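Local coordinates for adherence and virulence protein A (Streptococcus pneumoniae, PDB 6PON) that binds fibronectin and probably helps pneumococci adhere to host surfaces during infection, at residues B[139-142]-B[143-147]; B[220-223]-B[224-228]; B[252-255]-B[256-259]. All coordinates share one frame; numbering follows the deposited sequence.

Contact 1: residues B[139-142]-B[143-147]; sequences ILEV and IKHVG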
ATOM      1  N   ILE B 139     -13.318  25.381  37.352  1.00 25.54           N
ATOM      2  CA  ILE B 139     -11.890  25.674  37.384  1.00 24.51           C
ATOM      3  C   ILE B 139     -11.510  26.158  38.776  1.00 28.50           C
ATOM      4  O   ILE B 139     -12.009  27.189  39.250  1.00 28.86           O
ATOM      5  CB  ILE B 139     -11.516  26.712  36.321  1.00 27.24           C
ATOM      6  CG1 ILE B 139     -11.596  26.077  34.932  1.00 28.12           C
ATOM      7  CG2 ILE B 139     -10.106  27.282  36.593  1.00 24.39           C
ATOM      8  CD1 ILE B 139     -12.472  26.845  33.983  1.00 29.07           C
ATOM      9  N   LEU B 140     -10.629  25.414  39.445  1.00 19.25           N
ATOM     10  CA  LEU B 140     -10.091  25.897  40.708  1.00 21.25           C
ATOM     11  C   LEU B 140      -9.077  27.015  40.480  1.00 24.23           C
ATOM     12  O   LEU B 140      -9.011  27.971  41.265  1.00 31.63           O
ATOM     13  CB  LEU B 140      -9.479  24.736  41.487  1.00 22.09           C
ATOM     14  CG  LEU B 140     -10.506  23.662  41.886  1.00 27.03           C
ATOM     15  CD1 LEU B 140      -9.816  22.327  42.248  1.00 19.51           C
ATOM     16  CD2 LEU B 140     -11.448  24.181  43.042  1.00 19.70           C
ATOM     17  N   GLU B 141      -8.300  26.929  39.405  1.00 22.35           N
ATOM     18  CA  GLU B 141      -7.278  27.922  39.079  1.00 25.91           C
ATOM     19  C   GLU B 141      -6.707  27.578  37.702  1.00 23.84           C
ATOM     20  O   GLU B 141      -6.876  26.463  37.202  1.00 22.57           O
ATOM     21  CB  GLU B 141      -6.197  27.969  40.176  1.00 24.43           C
ATOM     22  CG  GLU B 141      -5.183  29.102  40.156  1.00 25.67           C
ATOM     23  CD  GLU B 141      -5.705  30.486  39.761  1.00 25.55           C
ATOM     24  OE1 GLU B 141      -5.725  31.398  40.616  1.00 30.01           O
ATOM     25  OE2 GLU B 141      -6.028  30.698  38.571  1.00 28.77           O
ATOM     26  N   VAL B 142      -6.067  28.556  37.073  1.00 23.00           N
ATOM     27  CA  VAL B 142      -5.706  28.410  35.672  1.00 22.70           C
ATOM     28  C   VAL B 142      -4.576  29.378  35.365  1.00 27.19           C
ATOM     29  O   VAL B 142      -4.639  30.561  35.721  1.00 25.37           O
ATOM     30  CB  VAL B 142      -6.917  28.640  34.748  1.00 23.62           C
ATOM     31  CG1 VAL B 142      -7.662  29.911  35.140  1.00 25.78           C
ATOM     32  CG2 VAL B 142      -6.470  28.736  33.303  1.00 21.59           C
ATOM     33  N   ILE B 143      -3.532  28.882  34.695  1.00 24.14           N
ATOM     34  CA  ILE B 143      -2.284  29.621  34.671  1.00 20.42           C
ATOM     35  C   ILE B 143      -2.367  30.864  33.801  1.00 22.38           C
ATOM     36  O   ILE B 143      -1.611  31.813  34.026  1.00 28.14           O
ATOM     37  CB  ILE B 143      -1.139  28.694  34.245  1.00 20.70           C
ATOM     38  CG1 ILE B 143       0.165  29.142  34.907  1.00 21.87           C
ATOM     39  CG2 ILE B 143      -1.026  28.630  32.716  1.00 24.49           C
ATOM     40  CD1 ILE B 143       1.294  28.169  34.696  1.00 22.25           C
ATOM     41  N   LYS B 144      -3.279  30.910  32.832  1.00 28.29           N
ATOM     42  CA  LYS B 144      -3.496  32.116  32.034  1.00 27.40           C
ATOM     43  C   LYS B 144      -4.973  32.484  32.109  1.00 31.19           C
ATOM     44  O   LYS B 144      -5.796  31.894  31.403  1.00 28.45           O
ATOM     45  CB  LYS B 144      -3.062  31.918  30.591  1.00 29.14           C
ATOM     46  CG  LYS B 144      -1.696  32.504  30.296  1.00 39.39           C
ATOM     47  CD  LYS B 144      -1.418  32.544  28.795  1.00 42.56           C
ATOM     48  CE  LYS B 144      -1.039  31.183  28.266  1.00 34.14           C
ATOM     49  NZ  LYS B 144      -1.176  31.103  26.780  1.00 34.29           N
ATOM     50  N   HIS B 145      -5.310  33.461  32.952  1.00 25.84           N
ATOM     51  CA  HIS B 145      -6.699  33.892  33.047  1.00 28.62           C
ATOM     52  C   HIS B 145      -7.141  34.546  31.744  1.00 29.34           C
ATOM     53  O   HIS B 145      -6.387  35.296  31.119  1.00 30.69           O
ATOM     54  CB  HIS B 145      -6.884  34.859  34.213  1.00 23.29           C
ATOM     55  CG  HIS B 145      -6.728  34.218  35.556  1.00 28.78           C
ATOM     56  ND1 HIS B 145      -7.176  34.807  36.721  1.00 26.82           N
ATOM     57  CD2 HIS B 145      -6.170  33.040  35.921  1.00 26.97           C
ATOM     58  CE1 HIS B 145      -6.912  34.014  37.744  1.00 20.87           C
ATOM     59  NE2 HIS B 145      -6.297  32.937  37.289  1.00 25.65           N
ATOM     60  N   VAL B 146      -8.354  34.223  31.302  1.00 32.75           N
ATOM     61  CA  VAL B 146      -8.945  34.835  30.110  1.00 33.57           C
ATOM     62  C   VAL B 146     -10.370  35.215  30.471  1.00 28.37           C
ATOM     63  O   VAL B 146     -11.208  34.337  30.704  1.00 33.40           O
ATOM     64  CB  VAL B 146      -8.926  33.915  28.880  1.00 34.49           C
ATOM     65  CG1 VAL B 146      -9.074  34.752  27.594  1.00 30.60           C
ATOM     66  CG2 VAL B 146      -7.659  33.059  28.833  1.00 33.03           C
ATOM     67  N   GLY B 147     -10.646  36.511  30.536  1.00 31.28           N
ATOM     68  CA  GLY B 147     -11.941  36.979  30.977  1.00 32.37           C
ATOM     69  C   GLY B 147     -12.992  36.870  29.897  1.00 35.23           C
ATOM     70  O   GLY B 147     -12.736  36.479  28.756  1.00 37.88           O
TER
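Glu141 and His145 meet because their torsions send the side chains to one spot: Glu141 points CG opposite the backbone N (chi1 -169°) and then bends at chi2, while His145 holds CG opposite its carbonyl carbon (chi1 -69°), beside its own N. The carboxylate and the imidazole end up nearly coplanar although the two side chains cross at about a right angle. His145 NE2 donates to Glu141 OE2 over only 2.6 Å, with a fairly straight N-H...O angle of 157°, and it reaches the oxygen close to the ring plane through the syn lone pair, on the side of OE1. The anti lone pair of the same oxygen takes the Val142 N-H, so that Val142 N lies 2.6 Å from Glu141 OE2. Two donors thus grip one oxygen and restrict the rotation of the carboxylate. A second oxygen lies at the ring edge, for Val142 O comes within 2.9 Å of His145 CD2, and the methyl Val142 CG1 packs against that carbon at 3.6 Å. The turn closes the edge strand of the five-stranded antiparallel sheet, just past a classic beta bulge in which Leu140 and Glu141 both face Leu131. The buried Glu141 also touches Phe75 and Val78 of helix 74-83, and both it and the imidazole lie on Pro158. Nearby, Lys144 sends NZ to Ser127 O. Such a His-carboxylate pair illustrates how a buried carboxylate with apolar neighbours can be met by a histidine that is itself exposed: OE2 is shared between a side-chain and a backbone donor, and the carboxylate would probably raise the proton affinity of the imidazole and favour its doubly protonated form.

Contact 2: residues B[220-223]-B[224-228]; sequences SAFR and NFFNQ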
ATOM      1  N   SER B 220       5.823   0.243  -3.916  1.00 22.79           N
ATOM      2  CA  SER B 220       6.321  -1.075  -3.552  1.00 22.72           C
ATOM      3  C   SER B 220       5.271  -2.145  -3.808  1.00 18.68           C
ATOM      4  O   SER B 220       5.589  -3.249  -4.264  1.00 16.23           O
ATOM      5  CB  SER B 220       6.739  -1.055  -2.079  1.00 25.78           C
ATOM      6  OG  SER B 220       6.960  -2.369  -1.598  1.00 35.12           O
ATOM      7  N   ALA B 221       4.007  -1.831  -3.528  1.00 22.08           N
ATOM      8  CA  ALA B 221       2.951  -2.792  -3.800  1.00 20.72           C
ATOM      9  C   ALA B 221       2.802  -3.008  -5.291  1.00 16.98           C
ATOM     10  O   ALA B 221       2.583  -4.136  -5.739  1.00 17.13           O
ATOM     11  CB  ALA B 221       1.642  -2.319  -3.179  1.00 18.21           C
ATOM     12  N   PHE B 222       2.938  -1.935  -6.074  1.00 19.17           N
ATOM     13  CA  PHE B 222       2.821  -2.048  -7.522  1.00 16.39           C
ATOM     14  C   PHE B 222       3.913  -2.955  -8.072  1.00 19.96           C
ATOM     15  O   PHE B 222       3.640  -3.870  -8.860  1.00 19.45           O
ATOM     16  CB  PHE B 222       2.886  -0.655  -8.164  1.00 15.93           C
ATOM     17  CG  PHE B 222       2.626  -0.649  -9.669  1.00 19.46           C
ATOM     18  CD1 PHE B 222       3.596  -1.085 -10.567  1.00 19.46           C
ATOM     19  CD2 PHE B 222       1.415  -0.194 -10.180  1.00 19.88           C
ATOM     20  CE1 PHE B 222       3.361  -1.071 -11.927  1.00 19.09           C
ATOM     21  CE2 PHE B 222       1.178  -0.173 -11.536  1.00 15.94           C
ATOM     22  CZ  PHE B 222       2.138  -0.610 -12.410  1.00 18.34           C
ATOM     23  N   ARG B 223       5.158  -2.726  -7.637  1.00 18.32           N
ATOM     24  CA  ARG B 223       6.281  -3.549  -8.071  1.00 19.92           C
ATOM     25  C   ARG B 223       6.081  -5.010  -7.689  1.00 17.30           C
ATOM     26  O   ARG B 223       6.304  -5.914  -8.502  1.00 19.88           O
ATOM     27  CB  ARG B 223       7.582  -3.016  -7.474  1.00 17.32           C
ATOM     28  CG  ARG B 223       8.006  -1.694  -8.042  1.00 15.79           C
ATOM     29  CD  ARG B 223       8.108  -1.773  -9.571  1.00 18.13           C
ATOM     30  NE  ARG B 223       8.878  -0.658 -10.131  1.00 17.29           N
ATOM     31  CZ  ARG B 223       8.930  -0.341 -11.421  1.00 18.84           C
ATOM     32  NH1 ARG B 223       8.240  -1.032 -12.329  1.00 19.39           N
ATOM     33  NH2 ARG B 223       9.672   0.675 -11.811  1.00 20.47           N
ATOM     34  N   ASN B 224       5.662  -5.264  -6.454  1.00 17.48           N
ATOM     35  CA  ASN B 224       5.491  -6.648  -6.023  1.00 21.20           C
ATOM     36  C   ASN B 224       4.431  -7.358  -6.854  1.00 21.22           C
ATOM     37  O   ASN B 224       4.614  -8.512  -7.254  1.00 17.66           O
ATOM     38  CB  ASN B 224       5.123  -6.711  -4.540  1.00 23.13           C
ATOM     39  CG  ASN B 224       6.292  -6.367  -3.630  1.00 29.92           C
ATOM     40  OD1 ASN B 224       7.443  -6.270  -4.074  1.00 28.60           O
ATOM     41  ND2 ASN B 224       5.999  -6.194  -2.337  1.00 35.37           N
ATOM     42  N   PHE B 225       3.317  -6.676  -7.120  1.00 19.54           N
ATOM     43  CA  PHE B 225       2.217  -7.300  -7.837  1.00 20.58           C
ATOM     44  C   PHE B 225       2.668  -7.801  -9.200  1.00 17.58           C
ATOM     45  O   PHE B 225       2.208  -8.853  -9.655  1.00 18.05           O
ATOM     46  CB  PHE B 225       1.058  -6.299  -7.961  1.00 18.42           C
ATOM     47  CG  PHE B 225      -0.168  -6.858  -8.603  1.00 15.74           C
ATOM     48  CD1 PHE B 225      -1.078  -7.585  -7.864  1.00 18.36           C
ATOM     49  CD2 PHE B 225      -0.419  -6.654  -9.944  1.00 14.11           C
ATOM     50  CE1 PHE B 225      -2.228  -8.110  -8.459  1.00 18.08           C
ATOM     51  CE2 PHE B 225      -1.555  -7.169 -10.534  1.00 16.72           C
ATOM     52  CZ  PHE B 225      -2.467  -7.895  -9.791  1.00 13.83           C
ATOM     53  N   PHE B 226       3.591  -7.086  -9.841  1.00 21.07           N
ATOM     54  CA  PHE B 226       4.106  -7.437 -11.161  1.00 20.29           C
ATOM     55  C   PHE B 226       5.427  -8.178 -11.105  1.00 23.62           C
ATOM     56  O   PHE B 226       6.062  -8.374 -12.150  1.00 25.38           O
ATOM     57  CB  PHE B 226       4.267  -6.185 -12.020  1.00 15.24           C
ATOM     58  CG  PHE B 226       2.964  -5.581 -12.413  1.00 18.63           C
ATOM     59  CD1 PHE B 226       2.207  -6.149 -13.431  1.00 14.74           C
ATOM     60  CD2 PHE B 226       2.464  -4.495 -11.737  1.00 16.24           C
ATOM     61  CE1 PHE B 226       1.011  -5.629 -13.780  1.00 12.17           C
ATOM     62  CE2 PHE B 226       1.258  -3.954 -12.087  1.00 15.13           C
ATOM     63  CZ  PHE B 226       0.519  -4.524 -13.108  1.00 14.85           C
ATOM     64  N   ASN B 227       5.865  -8.578  -9.920  1.00 23.66           N
ATOM     65  CA  ASN B 227       7.120  -9.301  -9.778  1.00 27.56           C
ATOM     66  C   ASN B 227       6.968 -10.276  -8.612  1.00 26.17           C
ATOM     67  O   ASN B 227       7.628 -10.177  -7.591  1.00 38.22           O
ATOM     68  CB  ASN B 227       8.283  -8.341  -9.574  1.00 23.99           C
ATOM     69  CG  ASN B 227       9.620  -9.056  -9.525  1.00 32.78           C
ATOM     70  OD1 ASN B 227       9.765 -10.154 -10.061  1.00 38.23           O
ATOM     71  ND2 ASN B 227      10.597  -8.449  -8.870  1.00 41.48           N
ATOM     72  N   GLN B 228       6.050 -11.217  -8.750  1.00 24.27           N
ATOM     73  CA  GLN B 228       5.714 -12.141  -7.681  1.00 24.74           C
ATOM     74  C   GLN B 228       5.542 -13.519  -8.294  1.00 27.14           C
ATOM     75  O   GLN B 228       5.253 -13.665  -9.486  1.00 24.33           O
ATOM     76  CB  GLN B 228       4.424 -11.742  -6.950  1.00 13.62           C
ATOM     77  CG  GLN B 228       3.232 -11.692  -7.887  1.00 16.45           C
ATOM     78  CD  GLN B 228       1.916 -11.537  -7.168  1.00 20.85           C
ATOM     79  OE1 GLN B 228       1.647 -12.230  -6.193  1.00 22.23           O
ATOM     80  NE2 GLN B 228       1.082 -10.616  -7.643  1.00 18.82           N
TER
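Asn224 N donates a hydrogen bond to Ser220 O at 3.0 Å, and Phe225 N does the same for Ala221 O one residue on; these are the closing i to i+4 bonds of helix 204-225. The next amide shows the ladder failing. Phe226 N is divided between Phe222 O and Arg223 O, 3.4 Å and 3.2 Å away, and both bonds are weak, as happens where a chain leaves helical angles. Side chains also meet here. Phe226 CE2 stands over one face of the Phe222 ring, displaced toward its rim and 3.5 Å from Phe222 CZ; the planes are inclined at 41°, so the pair is oblique. With its CG opposite the carbonyl carbon (chi1 -69°), Phe226 also swings its ring edge to the backbone, where CD2 lies 3.2 Å from Phe222 O. Beyond the helix, Gln228 NE2 bonds to Phe225 O. The aromatic end is finished by the second subunit: there Phe222 meets Phe199, Phe225 stacks on Phe6 of helix 5-19, and Phe226 takes Phe174 edge-to-face, while Arg223 NH2 hydrogen-bonds to Ile176 O and forms a salt bridge with Asp178 at the start of helix 178-187, whose Leu181 packs on Phe222.

Contact 3: residues B[252-255]-B[256-259]; sequences FANL and SDLL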
ATOM      1  N   PHE B 252      -3.422 -24.473  -8.084  1.00 25.75           N
ATOM      2  CA  PHE B 252      -2.968 -25.544  -8.950  1.00 23.66           C
ATOM      3  C   PHE B 252      -1.448 -25.524  -9.020  1.00 25.18           C
ATOM      4  O   PHE B 252      -0.799 -24.530  -8.680  1.00 33.09           O
ATOM      5  CB  PHE B 252      -3.562 -25.408 -10.364  1.00 27.44           C
ATOM      6  CG  PHE B 252      -5.059 -25.580 -10.425  1.00 22.71           C
ATOM      7  CD1 PHE B 252      -5.902 -24.592  -9.962  1.00 22.99           C
ATOM      8  CD2 PHE B 252      -5.616 -26.717 -10.963  1.00 23.28           C
ATOM      9  CE1 PHE B 252      -7.275 -24.740 -10.019  1.00 23.13           C
ATOM     10  CE2 PHE B 252      -6.992 -26.875 -11.023  1.00 20.55           C
ATOM     11  CZ  PHE B 252      -7.817 -25.880 -10.549  1.00 27.08           C
ATOM     12  N   ALA B 253      -0.879 -26.634  -9.471  1.00 25.10           N
ATOM     13  CA  ALA B 253       0.570 -26.706  -9.561  1.00 28.46           C
ATOM     14  C   ALA B 253       1.100 -25.812 -10.671  1.00 31.68           C
ATOM     15  O   ALA B 253       2.236 -25.325 -10.593  1.00 31.13           O
ATOM     16  CB  ALA B 253       1.017 -28.150  -9.775  1.00 29.50           C
ATOM     17  N   ASN B 254       0.302 -25.569 -11.697  1.00 27.35           N
ATOM     18  CA  ASN B 254       0.786 -24.745 -12.794  1.00 28.20           C
ATOM     19  C   ASN B 254      -0.401 -24.260 -13.606  1.00 21.50           C
ATOM     20  O   ASN B 254      -1.537 -24.693 -13.410  1.00 24.31           O
ATOM     21  CB  ASN B 254       1.759 -25.527 -13.662  1.00 27.02           C
ATOM     22  CG  ASN B 254       1.282 -26.919 -13.891  1.00 33.12           C
ATOM     23  OD1 ASN B 254       0.286 -27.137 -14.588  1.00 36.68           O
ATOM     24  ND2 ASN B 254       1.949 -27.877 -13.278  1.00 37.75           N
ATOM     25  N   LEU B 255      -0.112 -23.366 -14.539  1.00 20.18           N
ATOM     26  CA  LEU B 255      -1.169 -22.733 -15.301  1.00 20.90           C
ATOM     27  C   LEU B 255      -1.815 -23.701 -16.280  1.00 19.15           C
ATOM     28  O   LEU B 255      -2.978 -23.504 -16.646  1.00 21.86           O
ATOM     29  CB  LEU B 255      -0.602 -21.507 -16.019  1.00 18.35           C
ATOM     30  CG  LEU B 255       0.114 -20.547 -15.062  1.00 22.53           C
ATOM     31  CD1 LEU B 255       1.195 -19.716 -15.755  1.00 21.74           C
ATOM     32  CD2 LEU B 255      -0.891 -19.655 -14.370  1.00 20.57           C
ATOM     33  N   SER B 256      -1.101 -24.753 -16.680  1.00 21.68           N
ATOM     34  CA  SER B 256      -1.668 -25.763 -17.563  1.00 19.27           C
ATOM     35  C   SER B 256      -2.813 -26.501 -16.886  1.00 19.57           C
ATOM     36  O   SER B 256      -3.891 -26.662 -17.467  1.00 22.56           O
ATOM     37  CB  SER B 256      -0.573 -26.748 -17.993  1.00 30.62           C
ATOM     38  OG  SER B 256      -1.091 -28.073 -18.177  1.00 35.38           O
ATOM     39  N   ASP B 257      -2.592 -26.971 -15.658  1.00 20.46           N
ATOM     40  CA  ASP B 257      -3.643 -27.660 -14.920  1.00 18.82           C
ATOM     41  C   ASP B 257      -4.821 -26.735 -14.654  1.00 20.24           C
ATOM     42  O   ASP B 257      -5.980 -27.164 -14.699  1.00 17.57           O
ATOM     43  CB  ASP B 257      -3.100 -28.188 -13.589  1.00 26.61           C
ATOM     44  CG  ASP B 257      -2.053 -29.282 -13.746  1.00 37.17           C
ATOM     45  OD1 ASP B 257      -1.628 -29.598 -14.886  1.00 44.15           O
ATOM     46  OD2 ASP B 257      -1.641 -29.816 -12.695  1.00 42.84           O
ATOM     47  N   LEU B 258      -4.540 -25.471 -14.332  1.00 19.73           N
ATOM     48  CA  LEU B 258      -5.615 -24.505 -14.101  1.00 19.40           C
ATOM     49  C   LEU B 258      -6.488 -24.352 -15.350  1.00 19.26           C
ATOM     50  O   LEU B 258      -7.723 -24.436 -15.282  1.00 15.72           O
ATOM     51  CB  LEU B 258      -5.018 -23.157 -13.665  1.00 15.74           C
ATOM     52  CG  LEU B 258      -5.933 -21.928 -13.725  1.00 18.48           C
ATOM     53  CD1 LEU B 258      -7.076 -22.083 -12.754  1.00 21.09           C
ATOM     54  CD2 LEU B 258      -5.181 -20.623 -13.422  1.00 19.84           C
ATOM     55  N   LEU B 259      -5.857 -24.170 -16.512  1.00 16.79           N
ATOM     56  CA  LEU B 259      -6.606 -23.923 -17.740  1.00 15.30           C
ATOM     57  C   LEU B 259      -7.264 -25.195 -18.287  1.00 14.91           C
ATOM     58  O   LEU B 259      -8.411 -25.145 -18.736  1.00 12.96           O
ATOM     59  CB  LEU B 259      -5.675 -23.285 -18.769  1.00 14.04           C
ATOM     60  CG  LEU B 259      -5.253 -21.870 -18.389  1.00 13.99           C
ATOM     61  CD1 LEU B 259      -4.349 -21.284 -19.441  1.00 14.62           C
ATOM     62  CD2 LEU B 259      -6.490 -20.985 -18.195  1.00 17.58           C
TER
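Asn254 caps helix 255-263 in textbook fashion: it occupies the N-cap position, and its side-chain OD1 accepts from Asp257 N at 3.1 Å, almost in line with the carbonyl bond. The torsion responsible places CG between the backbone N and the carbonyl carbon (chi1 42°), folding the amide back over the first turn. Backbone bonds continue the pattern, as Leu258 N reaches Asn254 O and Leu259 N reaches Leu255 O.

The two flanks of this turn differ sharply. On the packed flank, Phe252 lies with one ring face against the helix: Leu258 CA sits 3.9 Å from the ring centroid and 14° off its normal, a CH-pi contact, while the methyl Leu258 CD1 rests 3.8 Å from Phe252 CE1. The Leu258 side chain runs at about a right angle to Phe252, and Pro232 and Leu234 touch both residues, joining the helix start to the small three-stranded sheet. Leu255, also buried, meets Ile11 of the second subunit.

The polar flank is looser. Ala253 is exposed and comes no nearer to Asp257 than 4.3 Å, between its CB and OD2, whereas Asn254 and Asp257 are only partly covered. Their amide and carboxylate planes are 72° apart. The carboxylate stands in the first helical turn, where the helix end would probably stabilise its negative charge. One feature is less comfortable: Asn254 OD1, already occupied as the capping acceptor, also has Asp257 OD1, another acceptor, only 3.1 Å away.

The three contacts follow one another along an elongated chain, and each lies at a place where regular structure starts or stops: the end of a strand in contact 1, the end of a helix in contact 2 and the start of one in contact 3. Contact 1 lies across the chain's centre from the other two, its own centre about 57 Å from that of contact 2 and about 74 Å from that of contact 3. Contacts 2 and 3 are closer, with nearest atoms about 10 Å apart, yet they do not touch. What they share is the second subunit, which meets both, whereas no other chain of the assembly touches contact 1.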